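Local coordinates for protein 4-alpha-glucanotransferase (Corynebacterium glutamicum, PDB 5B68) that belongs to the amylomaltase (disproportionating enzyme) group of 4-alpha-glucanotransferases, joining a TIM-barrel domain to an N-terminal beta-sandwich domain, at residues L405-V411 with D424-W430; T555-T559 with C647-D652; H635-T641 with A702-D706. Residues are numbered along the deposited sequence.

In the fold
The three contacts occupy different parts of the TIM-barrel domain. Interaction 1 is buried but stands apart, its centre 31 Å from that of interaction 2 and 40 Å from that of interaction 3, across the centre of the chain. It folds an excursion between two barrel strands by proline-rich apolar packing and backbone bonds. Interactions 2 and 3, with centres 12 Å apart, adjoin the same barrel strand, 645-649: the former pairs its end with the neighbouring strand 553-556 in the buried wall, partly through water, while the latter is partly exposed and ties helix 627-639 to the last modelled residues of the chain through Arg-705. Val-648 links them, touching His-635 and Ser-703.

Interaction 1: residues L405-V411 with D424-W430; sequences LAPDASV and DWSQPPW
At the centre, Val-411 and Pro-429 interlock: CG2 of Val-411 (chi1 t) lies 3.8 Å from CB of Pro-429, and its CG1 meets CE3 of Trp-425 at 3.7 Å. The Pro-429 CG atom also receives two methyl groups, Ala-406 CB at 4.2 Å and Ala-409 CB at 4.0 Å, while Leu-468 and Val-470 of strand 467-472 touch the same proline. Leu-405, in the m,t rotamer, sends CD1 to within 4.3 Å of Pro-428 CG and CD2 to within 4.1 Å of Trp-430 CE3. The segments run in opposite directions, with CA atoms matched Leu-405 to Trp-430 (4.3 Å), Pro-407 to Pro-428 (4.8 Å) and Val-411 to Gln-427 (5.2 Å). Residues 406-409 make a type I turn, closed by Ala-409 N to Ala-406 O at 3.1 Å, after which 409-411 extends as a strand. This strand sits in a small antiparallel sheet, between 423-424 and 467-472, formed from loops that leave the TIM barrel after strands 382-387 and 456-459; the prolines of 424-430 continue alongside it without regular structure. Backbone bonds hold the margin: Ala-406 N to Pro-429 O (2.9 Å), Val-411 N to Gln-427 O (2.9 Å) and Trp-425 N to Val-411 O (2.8 Å). Outermost, Ser-410 OG (chi1 t) donates to Asp-424 OD1 at 2.7 Å, an oxygen that also takes a weak bond from Ser-426 N at 3.0 Å. Arg-473 binds the carbonyl oxygens of Pro-407 and Ser-426, reaching both segments.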
loop_
_atom_site.group_PDB
_atom_site.type_symbol
_atom_site.label_atom_id
_atom_site.label_comp_id
_atom_site.label_asym_id
_atom_site.label_seq_id
_atom_site.Cartn_x
_atom_site.Cartn_y
_atom_site.Cartn_z
ATOM N N LEU A 405 -14.070 -6.997 7.674
ATOM C CA LEU A 405 -13.247 -7.982 6.922
ATOM C C LEU A 405 -14.027 -9.222 6.650
ATOM O O LEU A 405 -15.093 -9.451 7.248
ATOM C CB LEU A 405 -11.993 -8.323 7.755
ATOM C CG LEU A 405 -11.039 -7.155 7.947
ATOM C CD1 LEU A 405 -10.023 -7.447 9.049
ATOM C CD2 LEU A 405 -10.360 -6.754 6.663
ATOM N N ALA A 406 -13.516 -10.075 5.781
ATOM C CA ALA A 406 -14.061 -11.402 5.553
ATOM C C ALA A 406 -12.916 -12.388 5.836
ATOM O O ALA A 406 -12.284 -12.880 4.894
ATOM C CB ALA A 406 -14.570 -11.522 4.112
ATOM N N PRO A 407 -12.626 -12.662 7.134
ATOM C CA PRO A 407 -11.419 -13.411 7.446
ATOM C C PRO A 407 -11.380 -14.893 7.011
ATOM O O PRO A 407 -10.287 -15.453 6.941
ATOM C CB PRO A 407 -11.305 -13.267 9.006
ATOM C CG PRO A 407 -12.692 -12.990 9.451
ATOM C CD PRO A 407 -13.267 -12.139 8.366
ATOM N N ASP A 408 -12.505 -15.489 6.616
ATOM C CA ASP A 408 -12.444 -16.861 6.090
ATOM C C ASP A 408 -12.039 -16.938 4.642
ATOM O O ASP A 408 -12.001 -18.017 4.070
ATOM C CB ASP A 408 -13.770 -17.551 6.346
ATOM C CG ASP A 408 -14.015 -17.844 7.845
ATOM O OD1 ASP A 408 -13.102 -17.755 8.648
ATOM O OD2 ASP A 408 -15.124 -18.229 8.207
ATOM N N ALA A 409 -11.735 -15.796 4.023
ATOM C CA ALA A 409 -11.147 -15.757 2.691
ATOM C C ALA A 409 -9.721 -15.215 2.859
ATOM O O ALA A 409 -9.382 -14.486 3.836
ATOM C CB ALA A 409 -11.961 -14.847 1.741
ATOM N N SER A 410 -8.905 -15.530 1.871
ATOM C CA SER A 410 -7.531 -15.128 1.866
ATOM C C SER A 410 -7.234 -14.528 0.476
ATOM O O SER A 410 -7.584 -15.103 -0.557
ATOM C CB SER A 410 -6.634 -16.356 2.232
ATOM O OG SER A 410 -5.321 -15.896 2.406
ATOM N N VAL A 411 -6.581 -13.410 0.446
ATOM C CA VAL A 411 -6.227 -12.677 -0.807
ATOM C C VAL A 411 -5.020 -13.263 -1.508
ATOM O O VAL A 411 -4.061 -13.646 -0.872
ATOM C CB VAL A 411 -5.948 -11.181 -0.557
ATOM C CG1 VAL A 411 -5.608 -10.459 -1.860
ATOM C CG2 VAL A 411 -7.139 -10.517 0.063
ATOM N N ASP A 424 -0.990 -17.249 -2.672
ATOM C CA ASP A 424 -1.808 -16.876 -1.540
ATOM C C ASP A 424 -0.996 -15.888 -0.734
ATOM O O ASP A 424 0.038 -16.240 -0.238
ATOM C CB ASP A 424 -2.086 -18.108 -0.689
ATOM C CG ASP A 424 -2.971 -17.816 0.513
ATOM O OD1 ASP A 424 -3.513 -16.715 0.605
ATOM O OD2 ASP A 424 -3.130 -18.711 1.349
ATOM N N TRP A 425 -1.465 -14.655 -0.607
ATOM C CA TRP A 425 -0.754 -13.627 0.145
ATOM C C TRP A 425 -1.140 -13.616 1.615
ATOM O O TRP A 425 -0.510 -12.972 2.412
ATOM C CB TRP A 425 -0.992 -12.250 -0.462
ATOM C CG TRP A 425 -0.604 -12.156 -1.875
ATOM C CD1 TRP A 425 0.271 -12.940 -2.513
ATOM C CD2 TRP A 425 -1.083 -11.222 -2.843
ATOM N NE1 TRP A 425 0.378 -12.573 -3.815
ATOM C CE2 TRP A 425 -0.449 -11.514 -4.044
ATOM C CE3 TRP A 425 -1.994 -10.176 -2.808
ATOM C CZ2 TRP A 425 -0.682 -10.794 -5.199
ATOM C CZ3 TRP A 425 -2.218 -9.463 -3.959
ATOM C CH2 TRP A 425 -1.577 -9.780 -5.134
ATOM N N SER A 426 -2.211 -14.328 1.919
ATOM C CA SER A 426 -2.675 -14.617 3.267
ATOM C C SER A 426 -3.522 -13.531 3.938
ATOM O O SER A 426 -4.021 -13.717 5.009
ATOM C CB SER A 426 -1.501 -14.996 4.159
ATOM O OG SER A 426 -0.918 -13.853 4.708
ATOM N N GLN A 427 -3.709 -12.413 3.272
ATOM C CA GLN A 427 -4.410 -11.297 3.883
ATOM C C GLN A 427 -5.919 -11.493 3.936
ATOM O O GLN A 427 -6.476 -12.025 3.011
ATOM C CB GLN A 427 -4.074 -10.032 3.116
ATOM C CG GLN A 427 -2.586 -9.774 3.011
ATOM C CD GLN A 427 -2.200 -9.232 1.673
ATOM O OE1 GLN A 427 -3.030 -9.106 0.799
ATOM N NE2 GLN A 427 -0.948 -8.881 1.515
ATOM N N PRO A 428 -6.579 -11.017 4.986
ATOM C CA PRO A 428 -8.043 -11.032 4.953
ATOM C C PRO A 428 -8.585 -9.852 4.151
ATOM O O PRO A 428 -8.139 -8.731 4.352
ATOM C CB PRO A 428 -8.419 -10.938 6.436
ATOM C CG PRO A 428 -7.333 -10.154 7.064
ATOM C CD PRO A 428 -6.085 -10.516 6.272
ATOM N N PRO A 429 -9.525 -10.083 3.233
ATOM C CA PRO A 429 -9.971 -8.941 2.436
ATOM C C PRO A 429 -10.974 -8.109 3.185
ATOM O O PRO A 429 -11.670 -8.578 4.053
ATOM C CB PRO A 429 -10.620 -9.599 1.246
ATOM C CG PRO A 429 -11.120 -10.918 1.743
ATOM C CD PRO A 429 -10.090 -11.346 2.738
ATOM N N TRP A 430 -11.185 -6.900 2.702
ATOM C CA TRP A 430 -12.310 -6.122 3.158
ATOM C C TRP A 430 -13.581 -6.901 2.826
ATOM O O TRP A 430 -13.644 -7.606 1.851
ATOM C CB TRP A 430 -12.422 -4.826 2.371
ATOM C CG TRP A 430 -11.383 -3.786 2.528
ATOM C CD1 TRP A 430 -10.644 -3.242 1.540
ATOM C CD2 TRP A 430 -11.037 -3.072 3.716
ATOM N NE1 TRP A 430 -9.827 -2.265 2.026
ATOM C CE2 TRP A 430 -10.052 -2.135 3.365
ATOM C CE3 TRP A 430 -11.448 -3.142 5.039
ATOM C CZ2 TRP A 430 -9.478 -1.285 4.287
ATOM C CZ3 TRP A 430 -10.876 -2.297 5.948
ATOM C CH2 TRP A 430 -9.900 -1.385 5.572
#

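Interaction 2: residues T555-T559 with C647-D652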
loop_
_atom_site.group_PDB
_atom_site.type_symbol
_atom_site.label_atom_id
_atom_site.label_comp_id
_atom_site.label_asym_id
_atom_site.label_seq_id
_atom_site.Cartn_x
_atom_site.Cartn_y
_atom_site.Cartn_z
ATOM N N THR A 555 7.800 6.052 -14.182
ATOM C CA THR A 555 8.676 5.141 -14.944
ATOM C C THR A 555 10.011 4.892 -14.224
ATOM O O THR A 555 10.694 5.841 -13.766
ATOM C CB THR A 555 8.890 5.696 -16.367
ATOM O OG1 THR A 555 7.625 5.724 -17.019
ATOM C CG2 THR A 555 9.791 4.759 -17.165
ATOM N N THR A 556 10.376 3.629 -14.056
ATOM C CA THR A 556 11.628 3.265 -13.422
ATOM C C THR A 556 12.353 2.281 -14.325
ATOM O O THR A 556 11.708 1.680 -15.242
ATOM C CB THR A 556 11.439 2.502 -12.072
ATOM O OG1 THR A 556 10.486 1.420 -12.244
ATOM C CG2 THR A 556 10.988 3.418 -11.102
ATOM N N VAL A 557 13.624 2.078 -14.027
ATOM C CA VAL A 557 14.395 1.021 -14.699
ATOM C C VAL A 557 14.046 -0.280 -14.014
ATOM O O VAL A 557 13.869 -1.304 -14.649
ATOM C CB VAL A 557 15.900 1.238 -14.594
ATOM C CG1 VAL A 557 16.661 0.043 -15.162
ATOM C CG2 VAL A 557 16.299 2.567 -15.220
ATOM N N THR A 558 14.002 -0.244 -12.689
ATOM C CA THR A 558 13.884 -1.446 -11.891
ATOM C C THR A 558 13.017 -1.218 -10.633
ATOM O O THR A 558 12.412 -0.196 -10.534
ATOM C CB THR A 558 15.257 -2.009 -11.551
ATOM O OG1 THR A 558 15.124 -3.359 -11.070
ATOM C CG2 THR A 558 15.991 -1.148 -10.545
ATOM N N THR A 559 12.864 -2.229 -9.793
ATOM C CA THR A 559 12.003 -2.137 -8.583
ATOM C C THR A 559 12.626 -3.022 -7.544
ATOM O O THR A 559 13.493 -3.813 -7.844
ATOM C CB THR A 559 10.554 -2.674 -8.704
ATOM O OG1 THR A 559 10.571 -4.088 -8.878
ATOM C CG2 THR A 559 9.819 -2.025 -9.793
ATOM N N CYS A 647 11.928 7.409 -11.643
ATOM C CA CYS A 647 12.454 7.044 -10.363
ATOM C C CYS A 647 13.727 6.298 -10.571
ATOM O O CYS A 647 13.749 5.363 -11.394
ATOM C CB CYS A 647 11.465 6.161 -9.548
ATOM S SG CYS A 647 12.046 6.032 -7.827
ATOM N N VAL A 648 14.784 6.797 -9.912
ATOM C CA VAL A 648 16.106 6.187 -9.901
ATOM C C VAL A 648 16.114 5.396 -8.624
ATOM O O VAL A 648 15.868 5.958 -7.573
ATOM C CB VAL A 648 17.235 7.264 -9.832
ATOM C CG1 VAL A 648 18.624 6.622 -9.748
ATOM C CG2 VAL A 648 17.090 8.250 -10.946
ATOM N N CYS A 649 16.390 4.118 -8.715
ATOM C CA CYS A 649 16.614 3.319 -7.525
ATOM C C CYS A 649 17.997 3.568 -6.936
ATOM O O CYS A 649 19.011 3.525 -7.624
ATOM C CB CYS A 649 16.378 1.848 -7.782
ATOM S SG CYS A 649 14.643 1.421 -8.248
ATOM N N LEU A 650 18.023 3.796 -5.611
ATOM C CA LEU A 650 19.207 4.151 -4.908
ATOM C C LEU A 650 20.252 3.063 -5.112
ATOM O O LEU A 650 21.459 3.365 -5.227
ATOM C CB LEU A 650 18.947 4.327 -3.376
ATOM C CG LEU A 650 20.157 4.767 -2.555
ATOM C CD1 LEU A 650 20.589 6.167 -3.017
ATOM C CD2 LEU A 650 19.847 4.736 -1.037
ATOM N N VAL A 651 19.808 1.823 -5.131
ATOM C CA VAL A 651 20.721 0.690 -5.348
ATOM C C VAL A 651 21.533 0.869 -6.632
ATOM O O VAL A 651 22.686 0.433 -6.683
ATOM C CB VAL A 651 19.981 -0.689 -5.430
ATOM C CG1 VAL A 651 19.482 -1.096 -4.055
ATOM C CG2 VAL A 651 18.853 -0.733 -6.434
ATOM N N ASP A 652 20.896 1.406 -7.655
ATOM C CA ASP A 652 21.553 1.595 -8.966
ATOM C C ASP A 652 22.543 2.757 -8.954
ATOM O O ASP A 652 23.409 2.810 -9.831
ATOM C CB ASP A 652 20.512 1.836 -10.080
ATOM C CG ASP A 652 19.806 0.574 -10.484
ATOM O OD1 ASP A 652 20.218 -0.480 -9.971
ATOM O OD2 ASP A 652 18.904 0.625 -11.323
HETATM O O HOH W 1 14.807 2.739 -11.484
#
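Cys-647, Thr-558 and Cys-649 bury the most surface here, and they mark two successive levels of the contact. At the first, Cys-647 N donates to Thr-555 O at 2.9 Å, and the CA atoms of Thr-556 and Cys-647 are 4.9 Å apart. At the second, the chains have drawn apart, with 7.0 Å between the CA atoms of Thr-558 and Cys-649, and direct backbone bonding gives way to water 1. This water accepts from Val-557 N at 2.9 Å, donates to Cys-647 O at 2.8 Å and takes a long, weak bond from Cys-649 N at 3.5 Å. These are the seventh and eighth strands of the TIM barrel, running parallel, and their C-terminal ends separate at the rim of the barrel where enzymes of this fold generally place their active sites. Beyond the water, the CA-CB bond of Thr-558 is directed toward 647-652, and its CG2 lies 3.7 Å from Cys-649 SG, whose sulphur is also 3.6 Å from Thr-558 O. That carbonyl accepts Thr-556 OG1 at 3.0 Å, a bond that spans the bend at Val-557, just past the end of the strand. The methyl CG2 of Thr-558 further touches Asp-652 OD2 at 3.5 Å, an oxygen hydrogen-bonded to Thr-565 OG1. Asp-652 is brought there by the turn that follows Cys-649, in which Asp-652 N bonds Cys-649 O at 2.8 Å.

Interaction 3: residues H635-T641 with A702-D706; sequences HTFVAKT and ASKRD
This is a partly buried contact on the outside of the barrel, where the C-terminal end of helix 627-639 meets the last modelled residues of the chain, from the final residue of helix 694-702 onward. The CA atoms pair Thr-636 with Ala-702 (5.0 Å) and Ala-639 with Ser-703 (5.2 Å). Ala-639 points its methyl at the other backbone, with CB 3.5 Å from Ser-703 O and 3.8 Å from Lys-704 O; the CA of Thr-636 makes a CH...O contact with Ala-702 O at 3.3 Å. Lys-640 leaves helical angles (phi/psi -98/13), and its side chain, starting m,m,t, curls back so that NZ gives a weak bond to Lys-704 O at 3.1 Å. Arg-705, with chi1 to chi3 m,t,p, lays its guanidinium edge against the helix end: NE donates to Ala-639 O at 2.8 Å and NH1, weakly, to the same Ala-639 O at 3.2 Å. Its NH2 binds the carbonyls of Ser-643 and Arg-177, near the starts of strands 645-649 and 177-182. Helices either side of a strand in sequence, packed on the barrel's outer face, are the beta/alpha layering of a TIM barrel.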
loop_
_atom_site.group_PDB
_atom_site.type_symbol
_atom_site.label_atom_id
_atom_site.label_comp_id
_atom_site.label_asym_id
_atom_site.label_seq_id
_atom_site.Cartn_x
_atom_site.Cartn_y
_atom_site.Cartn_z
ATOM N N HIS A 635 19.433 5.149 -17.702
ATOM C CA HIS A 635 18.838 6.213 -16.934
ATOM C C HIS A 635 18.495 7.424 -17.780
ATOM O O HIS A 635 17.456 8.052 -17.615
ATOM C CB HIS A 635 19.714 6.562 -15.737
ATOM C CG HIS A 635 19.664 5.527 -14.666
ATOM N ND1 HIS A 635 18.759 5.595 -13.615
ATOM C CD2 HIS A 635 20.290 4.338 -14.542
ATOM C CE1 HIS A 635 18.888 4.525 -12.858
ATOM N NE2 HIS A 635 19.827 3.756 -13.381
ATOM N N THR A 636 19.371 7.743 -18.728
ATOM C CA THR A 636 19.073 8.778 -19.701
ATOM C C THR A 636 17.815 8.461 -20.535
ATOM O O THR A 636 16.959 9.395 -20.832
ATOM C CB THR A 636 20.319 9.006 -20.646
ATOM O OG1 THR A 636 21.416 9.498 -19.849
ATOM C CG2 THR A 636 19.986 10.017 -21.638
ATOM N N PHE A 637 17.747 7.230 -20.989
ATOM C CA PHE A 637 16.609 6.733 -21.792
ATOM C C PHE A 637 15.279 6.967 -21.023
ATOM O O PHE A 637 14.391 7.577 -21.521
ATOM C CB PHE A 637 16.806 5.268 -22.075
ATOM C CG PHE A 637 15.671 4.634 -22.823
ATOM C CD1 PHE A 637 15.452 4.918 -24.153
ATOM C CD2 PHE A 637 14.780 3.768 -22.181
ATOM C CE1 PHE A 637 14.397 4.370 -24.866
ATOM C CE2 PHE A 637 13.711 3.222 -22.904
ATOM C CZ PHE A 637 13.531 3.495 -24.247
ATOM N N VAL A 638 15.281 6.590 -19.748
ATOM C CA VAL A 638 14.091 6.787 -18.867
ATOM C C VAL A 638 13.827 8.262 -18.614
ATOM O O VAL A 638 12.683 8.709 -18.746
ATOM C CB VAL A 638 14.302 6.005 -17.579
ATOM C CG1 VAL A 638 13.430 6.523 -16.444
ATOM C CG2 VAL A 638 14.054 4.537 -17.849
ATOM N N ALA A 639 14.893 9.035 -18.361
ATOM C CA ALA A 639 14.745 10.462 -18.018
ATOM C C ALA A 639 14.071 11.257 -19.148
ATOM O O ALA A 639 13.350 12.236 -18.895
ATOM C CB ALA A 639 16.121 11.099 -17.651
ATOM N N LYS A 640 14.336 10.851 -20.405
ATOM C CA LYS A 640 13.808 11.592 -21.573
ATOM C C LYS A 640 12.556 10.992 -22.146
ATOM O O LYS A 640 12.080 11.444 -23.208
ATOM C CB LYS A 640 14.901 11.808 -22.648
ATOM C CG LYS A 640 16.145 12.626 -22.212
ATOM C CD LYS A 640 15.822 13.895 -21.427
ATOM C CE LYS A 640 17.027 14.808 -21.293
ATOM N NZ LYS A 640 17.149 15.305 -19.899
ATOM N N THR A 641 11.916 10.067 -21.408
ATOM C CA THR A 641 10.554 9.664 -21.745
ATOM C C THR A 641 9.567 10.788 -21.409
ATOM O O THR A 641 9.888 11.671 -20.645
ATOM C CB THR A 641 10.083 8.418 -20.977
ATOM O OG1 THR A 641 10.042 8.691 -19.547
ATOM C CG2 THR A 641 10.917 7.238 -21.270
ATOM N N ALA A 702 22.851 11.569 -15.315
ATOM C CA ALA A 702 22.151 10.844 -16.381
ATOM C C ALA A 702 20.652 10.836 -16.184
ATOM O O ALA A 702 19.885 10.754 -17.165
ATOM C CB ALA A 702 22.716 9.412 -16.524
ATOM N N SER A 703 20.198 10.999 -14.940
ATOM C CA SER A 703 18.743 10.976 -14.659
ATOM C C SER A 703 18.081 12.333 -14.684
ATOM O O SER A 703 16.878 12.419 -14.493
ATOM C CB SER A 703 18.506 10.293 -13.291
ATOM O OG SER A 703 19.103 8.972 -13.344
ATOM N N LYS A 704 18.863 13.396 -14.909
ATOM C CA LYS A 704 18.307 14.727 -14.766
ATOM C C LYS A 704 17.302 14.980 -15.845
ATOM O O LYS A 704 17.484 14.553 -16.956
ATOM C CB LYS A 704 19.423 15.787 -14.684
ATOM C CG LYS A 704 19.928 15.929 -13.264
ATOM C CD LYS A 704 20.723 17.191 -13.071
ATOM C CE LYS A 704 21.216 17.304 -11.646
ATOM N NZ LYS A 704 22.482 18.103 -11.606
ATOM N N ARG A 705 16.214 15.664 -15.534
ATOM C CA ARG A 705 15.181 15.818 -16.557
ATOM C C ARG A 705 15.144 17.148 -17.297
ATOM O O ARG A 705 14.582 17.205 -18.405
ATOM C CB ARG A 705 13.834 15.476 -15.983
ATOM C CG ARG A 705 13.978 14.087 -15.359
ATOM C CD ARG A 705 12.629 13.468 -15.222
ATOM N NE ARG A 705 12.076 12.944 -16.453
ATOM C CZ ARG A 705 10.798 12.618 -16.637
ATOM N NH1 ARG A 705 10.336 12.162 -17.822
ATOM N NH2 ARG A 705 9.919 12.742 -15.635
ATOM N N ASP A 706 15.771 18.181 -16.741
ATOM C CA ASP A 706 15.756 19.517 -17.388
ATOM C C ASP A 706 17.174 19.944 -17.769
ATOM O O ASP A 706 17.382 21.079 -18.136
ATOM C CB ASP A 706 15.038 20.561 -16.498
ATOM C CG ASP A 706 15.778 20.846 -15.196
ATOM O OD1 ASP A 706 16.965 20.455 -15.042
ATOM O OD2 ASP A 706 15.174 21.491 -14.318
#